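PDB 4R6H: Melibiose/raffinose/stachyose-binding protein MelE from Bacillus subtilis subsp. subtilis str. 168, which binds melibiose, raffinose and stachyose as the solute-binding component of the MelEDC-MsmX ABC transporter, which imports these sugars. Local coordinates for residues D153-A158 and K174-G179; A158-E161 and D165-K168; K168-I173 and V182-A187. One frame throughout, in Å; residues are numbered along the deposited sequence.

Contact 1 of 3, residues D153-A158 and K174-G179; sequences DRYGIA and KEKSKG
Tyr155, Lys176 and Ser177 make this contact between the C-terminal ends of helices 149-155 and 163-177. The Tyr155 ring lies with one face against Lys176. CB of Lys176 sits 3.9 Å from the Tyr155 ring centroid, 27° off the normal, a CH-pi contact displaced toward the CD1-CE1 rim. Arg154 CG lies over the opposite face, so the ring is held between two aliphatic groups. The Tyr155 side chain, with CG anti to its carbonyl carbon (chi1 -60°), runs past that of Lys176 in the opposite direction. Tyr155 OH reaches Ser177, 3.3 Å from Ser177 CB. Ser177 OG bonds back to Ile173 O in its own helix and to Ile181 N in the loop that follows. The phenol instead meets water 1, at the ring edge and in its plane, 2.7 Å from Tyr155 OH. That water also donates to Lys176 O at 3.3 Å. Both helices end in Schellman motifs, with Gly156 and Lys178 at positive phi. Tyr155, at one helix end, packs on the last turn of the other. No direct hydrogen bond crosses between the segments. Lys176 CB gives the ring an apolar CH-pi contact, while the phenol oxygen is linked to the neighbouring helix end through water.

Contact 2 of 3, residues A158-E161 and D165-K168; sequences APPE and DFIK
Pro160 packs on Asp165 and Phe166 in a buried, mostly apolar contact, where the loop after helix 149-155 turns into the first turns of helix 163-177. The CA atoms of Pro160 and Phe166 are 5.0 Å apart. The closest approach of the proline is to the helix backbone. Pro160 CB lies 3.5 Å from Phe166 N and 3.7 Å from Asp165 C. Next to it, Pro160 CG is 4.0 Å from Phe166 CD1. The two side chains cross at a slant, and the proline meets the phenylalanine ring obliquely. Phe166 CG is anti to its backbone N (chi1 179°). This sets the ring beside Pro160 CG. The ring also makes edge-to-face contacts with Phe184 and Phe267. Pro160 touches Ile290 of strand 287-291 as well, so it meets both that strand and the helix.

The polar part lies at the exposed side. Asp165 CB is 4.1 Å from Pro160 CB, and its carboxylate turns to water 2. The water donates to Asp165 OD2 at 2.6 Å and accepts from Glu161 N at 2.9 Å. It thus bridges the loop backbone to the helix without a direct hydrogen bond between the segments. Asp165 N bonds to Thr162 OG1, which fits Thr162 as the N-cap of helix 163-177. Proline and phenylalanine therefore meet by apolar packing alone, while at the polar side one water accepts from Glu161 N and donates to the Asp165 carboxylate.

Contact 3 of 3, residues K168-I173 and V182-A187; sequences KALRTI and VPFWFA
Leu170 has CG anti to its carbonyl carbon (chi1 -60°) and an extended second torsion (chi2 -175°). Together these bring its two methyl groups onto Pro183 and Phe184. Ile173, one turn further along helix 163-177, has CG2 anti to its backbone N. That branch is the one that meets the proline.

The two Leu170 methyls have different partners. Leu170 CD2 lies 3.6 Å from Pro183 CB and 3.5 Å from Pro183 O. Leu170 CD1 lies 3.9 Å from Phe184 CB and approaches the Phe184 ring obliquely at Phe184 CD2. Leu170 slants across both residues. Ile173 and Pro183 instead run past each other in opposite directions, with Ile173 CG2 4.0 Å from Pro183 CG. The proline ring also rests on the helix backbone, with Pro183 CG 3.6 Å from Leu170 O. The CA atoms of Leu170 and Pro183 are 5.0 Å apart. No hydrogen bond joins the two segments, and all four touching residues are buried.

This is helix-on-sheet packing in the solute-binding fold. Helix 163-177 leads through a short loop into strand 182-185, which pairs in parallel with strand 265-269 of the mixed sheet. The chain turns a corner at Pro183 and Phe184. Leu170 also touches Phe267 and Ile173 touches Ala266, so the helix packs on both neighbouring strands.

The Phe184 ring leads away from the helix segment. Phe186 CE1 lies 3.6 Å above one face of the Phe184 ring, offset toward the rim. Met238 of helix 229-240 touches both Leu170 and Phe184.

From the N terminus, helix 149-155 gives way to the loop that leads into helix 163-177. Contact 2 closes the shortest loop, from 158-161 to 165-168, and lies within the span of contact 1. Contact 1 closes the longer loop, bringing the end of helix 149-155 to the end of helix 163-177. Contact 3 starts inside that span and ends beyond it on strand 182-185, so contacts 1 and 3 cross. Contact 3 begins at Lys168, where contact 2 ends. Ile157 packs on Ala169, Thr172 and Ile173, joining contacts 1 and 3. Phe166 and Phe184 join contacts 2 and 3. The three contacts join helix 163-177 to the preceding loop, helix 149-155 and strand 182-185.

Contact 1 of 3, residues D153-A158 and K174-G179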
loop_
_atom_site.group_PDB
_atom_site.type_symbol
_atom_site.label_atom_id
_atom_site.label_comp_id
_atom_site.label_asym_id
_atom_site.label_seq_id
_atom_site.Cartn_x
_atom_site.Cartn_y
_atom_site.Cartn_z
ATOM N N ASP A 153 -10.269 -5.400 24.080
ATOM C CA ASP A 153 -10.089 -5.770 25.491
ATOM C C ASP A 153 -11.410 -5.868 26.250
ATOM O O ASP A 153 -11.602 -6.801 27.032
ATOM C CB ASP A 153 -9.149 -4.799 26.195
ATOM C CG ASP A 153 -7.683 -5.018 25.819
ATOM O OD1 ASP A 153 -7.357 -6.131 25.354
ATOM O OD2 ASP A 153 -6.903 -4.081 26.016
ATOM N N ARG A 154 -12.345 -4.960 25.991
ATOM C CA ARG A 154 -13.670 -5.022 26.652
ATOM C C ARG A 154 -14.360 -6.351 26.433
ATOM O O ARG A 154 -15.020 -6.901 27.341
ATOM C CB ARG A 154 -14.541 -3.897 26.125
ATOM C CG ARG A 154 -15.878 -3.723 26.802
ATOM C CD ARG A 154 -16.659 -2.549 26.198
ATOM N NE ARG A 154 -16.112 -1.279 26.644
ATOM C CZ ARG A 154 -16.450 -0.630 27.773
ATOM N NH1 ARG A 154 -17.401 -1.094 28.562
ATOM N NH2 ARG A 154 -15.836 0.506 28.100
ATOM N N TYR A 155 -14.211 -6.902 25.239
ATOM C CA TYR A 155 -14.917 -8.132 24.885
ATOM C C TYR A 155 -14.089 -9.397 24.896
ATOM O O TYR A 155 -14.572 -10.463 24.500
ATOM C CB TYR A 155 -15.611 -7.938 23.522
ATOM C CG TYR A 155 -16.598 -6.827 23.500
ATOM C CD1 TYR A 155 -17.512 -6.655 24.555
ATOM C CD2 TYR A 155 -16.675 -5.930 22.433
ATOM C CE1 TYR A 155 -18.428 -5.617 24.558
ATOM C CE2 TYR A 155 -17.597 -4.897 22.431
ATOM C CZ TYR A 155 -18.468 -4.744 23.493
ATOM O OH TYR A 155 -19.367 -3.708 23.430
ATOM N N GLY A 156 -12.850 -9.304 25.375
ATOM C CA GLY A 156 -11.998 -10.453 25.575
ATOM C C GLY A 156 -11.455 -11.047 24.303
ATOM O O GLY A 156 -11.114 -12.243 24.249
ATOM N N ILE A 157 -11.303 -10.199 23.281
ATOM C CA ILE A 157 -10.914 -10.662 21.951
ATOM C C ILE A 157 -9.405 -10.468 21.720
ATOM O O ILE A 157 -8.880 -9.351 21.740
ATOM C CB ILE A 157 -11.705 -9.905 20.870
ATOM C CG1 ILE A 157 -13.222 -10.141 21.029
ATOM C CG2 ILE A 157 -11.230 -10.314 19.468
ATOM C CD1 ILE A 157 -14.078 -9.236 20.176
ATOM N N ALA A 158 -8.721 -11.568 21.448
ATOM C CA ALA A 158 -7.336 -11.523 21.014
ATOM C C ALA A 158 -7.271 -11.109 19.538
ATOM O O ALA A 158 -8.198 -11.368 18.791
ATOM C CB ALA A 158 -6.671 -12.873 21.176
ATOM N N LYS A 174 -20.687 -7.743 17.532
ATOM C CA LYS A 174 -22.055 -7.469 17.253
ATOM C C LYS A 174 -22.923 -7.937 18.432
ATOM O O LYS A 174 -23.788 -7.181 18.872
ATOM C CB LYS A 174 -22.503 -8.105 15.930
ATOM C CG LYS A 174 -23.992 -7.876 15.691
ATOM C CD LYS A 174 -24.501 -8.463 14.389
ATOM C CE LYS A 174 -24.985 -9.889 14.531
ATOM N NZ LYS A 174 -25.772 -10.383 13.339
ATOM N N GLU A 175 -22.673 -9.157 18.898
ATOM C CA GLU A 175 -23.473 -9.799 20.005
ATOM C C GLU A 175 -23.324 -8.958 21.289
ATOM O O GLU A 175 -24.305 -8.465 21.890
ATOM C CB GLU A 175 -22.989 -11.247 20.201
ATOM C CG GLU A 175 -23.569 -12.260 19.205
ATOM C CD GLU A 175 -22.712 -13.506 18.829
ATOM O OE1 GLU A 175 -21.684 -13.867 19.474
ATOM O OE2 GLU A 175 -23.101 -14.175 17.829
ATOM N N LYS A 176 -22.085 -8.714 21.673
ATOM C CA LYS A 176 -21.812 -8.101 22.984
ATOM C C LYS A 176 -22.083 -6.600 23.005
ATOM O O LYS A 176 -22.430 -6.057 24.061
ATOM C CB LYS A 176 -20.395 -8.440 23.469
ATOM C CG LYS A 176 -20.085 -9.923 23.599
ATOM C CD LYS A 176 -20.258 -10.489 25.000
ATOM C CE LYS A 176 -19.495 -11.800 25.151
ATOM N NZ LYS A 176 -18.028 -11.648 24.901
ATOM N N SER A 177 -21.951 -5.899 21.875
ATOM C CA SER A 177 -22.194 -4.478 21.845
ATOM C C SER A 177 -23.671 -4.164 21.606
ATOM O O SER A 177 -24.061 -3.011 21.647
ATOM C CB SER A 177 -21.348 -3.775 20.777
ATOM O OG SER A 177 -21.905 -3.927 19.488
ATOM N N LYS A 178 -24.431 -5.230 21.335
ATOM C CA LYS A 178 -25.837 -5.184 20.975
ATOM C C LYS A 178 -26.089 -4.208 19.842
ATOM O O LYS A 178 -27.064 -3.464 19.853
ATOM C CB LYS A 178 -26.711 -4.887 22.205
ATOM C CG LYS A 178 -27.336 -6.133 22.822
ATOM C CD LYS A 178 -26.611 -6.591 24.072
ATOM C CE LYS A 178 -27.375 -7.723 24.744
ATOM N NZ LYS A 178 -27.082 -7.790 26.199
ATOM N N GLY A 179 -25.196 -4.210 18.856
ATOM C CA GLY A 179 -25.318 -3.308 17.714
ATOM C C GLY A 179 -24.805 -1.873 17.856
ATOM O O GLY A 179 -24.916 -1.110 16.915
HETATM O O HOH W 1 -20.911 -3.642 25.656
#

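Contact 2 of 3, residues A158-E161 and D165-K168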
loop_
_atom_site.group_PDB
_atom_site.type_symbol
_atom_site.label_atom_id
_atom_site.label_comp_id
_atom_site.label_asym_id
_atom_site.label_seq_id
_atom_site.Cartn_x
_atom_site.Cartn_y
_atom_site.Cartn_z
ATOM N N ALA A 158 -8.721 -11.568 21.448
ATOM C CA ALA A 158 -7.336 -11.523 21.014
ATOM C C ALA A 158 -7.271 -11.109 19.538
ATOM O O ALA A 158 -8.198 -11.368 18.791
ATOM C CB ALA A 158 -6.671 -12.873 21.176
ATOM N N PRO A 159 -6.166 -10.490 19.115
ATOM C CA PRO A 159 -6.065 -10.143 17.698
ATOM C C PRO A 159 -6.219 -11.354 16.775
ATOM O O PRO A 159 -5.526 -12.355 16.961
ATOM C CB PRO A 159 -4.656 -9.532 17.566
ATOM C CG PRO A 159 -4.123 -9.369 18.954
ATOM C CD PRO A 159 -4.910 -10.266 19.863
ATOM N N PRO A 160 -7.116 -11.260 15.772
ATOM C CA PRO A 160 -7.319 -12.426 14.925
ATOM C C PRO A 160 -6.205 -12.653 13.891
ATOM O O PRO A 160 -5.743 -11.679 13.243
ATOM C CB PRO A 160 -8.656 -12.118 14.220
ATOM C CG PRO A 160 -8.733 -10.638 14.206
ATOM C CD PRO A 160 -8.106 -10.197 15.498
ATOM N N GLU A 161 -5.814 -13.917 13.725
ATOM C CA GLU A 161 -4.736 -14.307 12.836
ATOM C C GLU A 161 -5.235 -15.036 11.575
ATOM O O GLU A 161 -4.430 -15.319 10.665
ATOM C CB GLU A 161 -3.732 -15.214 13.570
ATOM C CG GLU A 161 -3.128 -14.514 14.796
ATOM C CD GLU A 161 -2.145 -15.368 15.598
ATOM O OE1 GLU A 161 -1.797 -16.487 15.187
ATOM O OE2 GLU A 161 -1.738 -14.899 16.676
ATOM N N ASP A 165 -11.165 -16.583 12.430
ATOM C CA ASP A 165 -11.102 -15.937 13.737
ATOM C C ASP A 165 -11.506 -14.463 13.675
ATOM O O ASP A 165 -12.109 -13.905 14.594
ATOM C CB ASP A 165 -9.726 -16.106 14.334
ATOM C CG ASP A 165 -9.500 -17.500 14.896
ATOM O OD1 ASP A 165 -10.486 -18.254 15.068
ATOM O OD2 ASP A 165 -8.339 -17.831 15.108
ATOM N N PHE A 166 -11.212 -13.811 12.543
ATOM C CA PHE A 166 -11.642 -12.430 12.324
ATOM C C PHE A 166 -13.174 -12.317 12.326
ATOM O O PHE A 166 -13.765 -11.520 13.017
ATOM C CB PHE A 166 -10.996 -11.944 10.996
ATOM C CG PHE A 166 -11.351 -10.519 10.600
ATOM C CD1 PHE A 166 -11.417 -9.461 11.504
ATOM C CD2 PHE A 166 -11.606 -10.241 9.263
ATOM C CE1 PHE A 166 -11.763 -8.196 11.100
ATOM C CE2 PHE A 166 -11.907 -8.969 8.842
ATOM C CZ PHE A 166 -11.995 -7.941 9.765
ATOM N N ILE A 167 -13.805 -13.137 11.487
ATOM C CA ILE A 167 -15.261 -13.126 11.377
ATOM C C ILE A 167 -15.904 -13.474 12.748
ATOM O O ILE A 167 -16.860 -12.840 13.136
ATOM C CB ILE A 167 -15.730 -14.081 10.270
ATOM C CG1 ILE A 167 -15.261 -13.553 8.922
ATOM C CG2 ILE A 167 -17.246 -14.271 10.342
ATOM C CD1 ILE A 167 -15.478 -14.563 7.832
ATOM N N LYS A 168 -15.310 -14.433 13.453
ATOM C CA LYS A 168 -15.807 -14.773 14.794
ATOM C C LYS A 168 -15.719 -13.558 15.738
ATOM O O LYS A 168 -16.689 -13.220 16.445
ATOM C CB LYS A 168 -15.044 -15.948 15.356
ATOM C CG LYS A 168 -15.573 -16.466 16.691
ATOM C CD LYS A 168 -14.900 -17.812 16.966
ATOM C CE LYS A 168 -14.978 -18.225 18.416
ATOM N NZ LYS A 168 -14.221 -19.500 18.572
HETATM O O HOH W 2 -6.487 -16.067 15.554
#

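Contact 3 of 3, residues K168-I173 and V182-A187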
loop_
_atom_site.group_PDB
_atom_site.type_symbol
_atom_site.label_atom_id
_atom_site.label_comp_id
_atom_site.label_asym_id
_atom_site.label_seq_id
_atom_site.Cartn_x
_atom_site.Cartn_y
_atom_site.Cartn_z
ATOM N N LYS A 168 -15.310 -14.433 13.453
ATOM C CA LYS A 168 -15.807 -14.773 14.794
ATOM C C LYS A 168 -15.719 -13.558 15.738
ATOM O O LYS A 168 -16.689 -13.220 16.445
ATOM C CB LYS A 168 -15.044 -15.948 15.356
ATOM C CG LYS A 168 -15.573 -16.466 16.691
ATOM C CD LYS A 168 -14.900 -17.812 16.966
ATOM C CE LYS A 168 -14.978 -18.225 18.416
ATOM N NZ LYS A 168 -14.221 -19.500 18.572
ATOM N N ALA A 169 -14.606 -12.827 15.669
ATOM C CA ALA A 169 -14.510 -11.592 16.459
ATOM C C ALA A 169 -15.590 -10.582 16.110
ATOM O O ALA A 169 -16.138 -9.913 16.967
ATOM C CB ALA A 169 -13.132 -10.954 16.290
ATOM N N LEU A 170 -15.862 -10.404 14.807
ATOM C CA LEU A 170 -16.908 -9.490 14.371
ATOM C C LEU A 170 -18.250 -9.889 14.949
ATOM O O LEU A 170 -19.004 -9.064 15.402
ATOM C CB LEU A 170 -16.973 -9.441 12.815
ATOM C CG LEU A 170 -15.689 -8.972 12.126
ATOM C CD1 LEU A 170 -15.979 -8.860 10.647
ATOM C CD2 LEU A 170 -15.179 -7.641 12.691
ATOM N N ARG A 171 -18.539 -11.197 14.887
ATOM C CA ARG A 171 -19.792 -11.715 15.468
ATOM C C ARG A 171 -19.854 -11.429 16.962
ATOM O O ARG A 171 -20.898 -11.012 17.484
ATOM C CB ARG A 171 -19.925 -13.216 15.192
ATOM C CG ARG A 171 -20.267 -13.505 13.742
ATOM C CD ARG A 171 -21.047 -14.813 13.563
ATOM N NE ARG A 171 -20.431 -15.854 14.351
ATOM C CZ ARG A 171 -19.369 -16.556 13.970
ATOM N NH1 ARG A 171 -18.878 -17.454 14.797
ATOM N NH2 ARG A 171 -18.827 -16.410 12.757
ATOM N N THR A 172 -18.724 -11.590 17.641
ATOM C CA THR A 172 -18.676 -11.291 19.090
ATOM C C THR A 172 -18.980 -9.838 19.388
ATOM O O THR A 172 -19.731 -9.482 20.304
ATOM C CB THR A 172 -17.292 -11.642 19.670
ATOM O OG1 THR A 172 -17.085 -13.050 19.553
ATOM C CG2 THR A 172 -17.182 -11.188 21.143
ATOM N N ILE A 173 -18.372 -8.945 18.617
ATOM C CA ILE A 173 -18.606 -7.530 18.811
ATOM C C ILE A 173 -20.076 -7.178 18.577
ATOM O O ILE A 173 -20.673 -6.392 19.334
ATOM C CB ILE A 173 -17.648 -6.727 17.869
ATOM C CG1 ILE A 173 -16.200 -6.881 18.334
ATOM C CG2 ILE A 173 -18.000 -5.267 17.789
ATOM C CD1 ILE A 173 -15.169 -6.770 17.216
ATOM N N VAL A 182 -19.865 -0.750 15.309
ATOM C CA VAL A 182 -19.687 -1.371 13.968
ATOM C C VAL A 182 -18.503 -2.326 14.022
ATOM O O VAL A 182 -17.368 -1.884 14.305
ATOM C CB VAL A 182 -19.453 -0.339 12.889
ATOM C CG1 VAL A 182 -19.212 -1.044 11.576
ATOM C CG2 VAL A 182 -20.622 0.640 12.779
ATOM N N PRO A 183 -18.719 -3.629 13.714
ATOM C CA PRO A 183 -17.575 -4.511 13.866
ATOM C C PRO A 183 -16.483 -4.232 12.814
ATOM O O PRO A 183 -15.287 -4.197 13.202
ATOM C CB PRO A 183 -18.170 -5.918 13.739
ATOM C CG PRO A 183 -19.606 -5.730 14.115
ATOM C CD PRO A 183 -19.987 -4.394 13.650
ATOM N N PHE A 184 -16.856 -4.009 11.547
ATOM C CA PHE A 184 -15.866 -3.797 10.472
ATOM C C PHE A 184 -16.411 -2.731 9.578
ATOM O O PHE A 184 -17.425 -2.922 8.971
ATOM C CB PHE A 184 -15.707 -5.118 9.755
ATOM C CG PHE A 184 -14.626 -5.184 8.707
ATOM C CD1 PHE A 184 -13.490 -4.370 8.748
ATOM C CD2 PHE A 184 -14.693 -6.170 7.729
ATOM C CE1 PHE A 184 -12.478 -4.512 7.809
ATOM C CE2 PHE A 184 -13.669 -6.330 6.801
ATOM C CZ PHE A 184 -12.581 -5.483 6.829
ATOM N N TRP A 185 -15.784 -1.573 9.532
ATOM C CA TRP A 185 -16.357 -0.388 8.897
ATOM C C TRP A 185 -15.759 -0.096 7.557
ATOM O O TRP A 185 -14.557 -0.157 7.384
ATOM C CB TRP A 185 -16.158 0.834 9.804
ATOM C CG TRP A 185 -16.898 2.067 9.401
ATOM C CD1 TRP A 185 -18.141 2.461 9.815
ATOM C CD2 TRP A 185 -16.398 3.116 8.590
ATOM N NE1 TRP A 185 -18.464 3.678 9.266
ATOM C CE2 TRP A 185 -17.408 4.119 8.512
ATOM C CE3 TRP A 185 -15.201 3.322 7.906
ATOM C CZ2 TRP A 185 -17.235 5.292 7.759
ATOM C CZ3 TRP A 185 -15.040 4.482 7.174
ATOM C CH2 TRP A 185 -16.032 5.463 7.132
ATOM N N PHE A 186 -16.633 0.171 6.589
ATOM C CA PHE A 186 -16.255 0.573 5.230
ATOM C C PHE A 186 -16.814 1.912 4.837
ATOM O O PHE A 186 -18.022 2.169 4.998
ATOM C CB PHE A 186 -16.795 -0.451 4.172
ATOM C CG PHE A 186 -16.004 -1.714 4.087
ATOM C CD1 PHE A 186 -16.267 -2.754 4.938
ATOM C CD2 PHE A 186 -14.995 -1.855 3.166
ATOM C CE1 PHE A 186 -15.545 -3.937 4.874
ATOM C CE2 PHE A 186 -14.266 -3.020 3.071
ATOM C CZ PHE A 186 -14.542 -4.073 3.942
ATOM N N ALA A 187 -15.956 2.704 4.240
ATOM C CA ALA A 187 -16.395 3.948 3.600
ATOM C C ALA A 187 -16.797 3.600 2.137
ATOM O O ALA A 187 -16.104 3.978 1.196
ATOM C CB ALA A 187 -15.306 4.995 3.648
#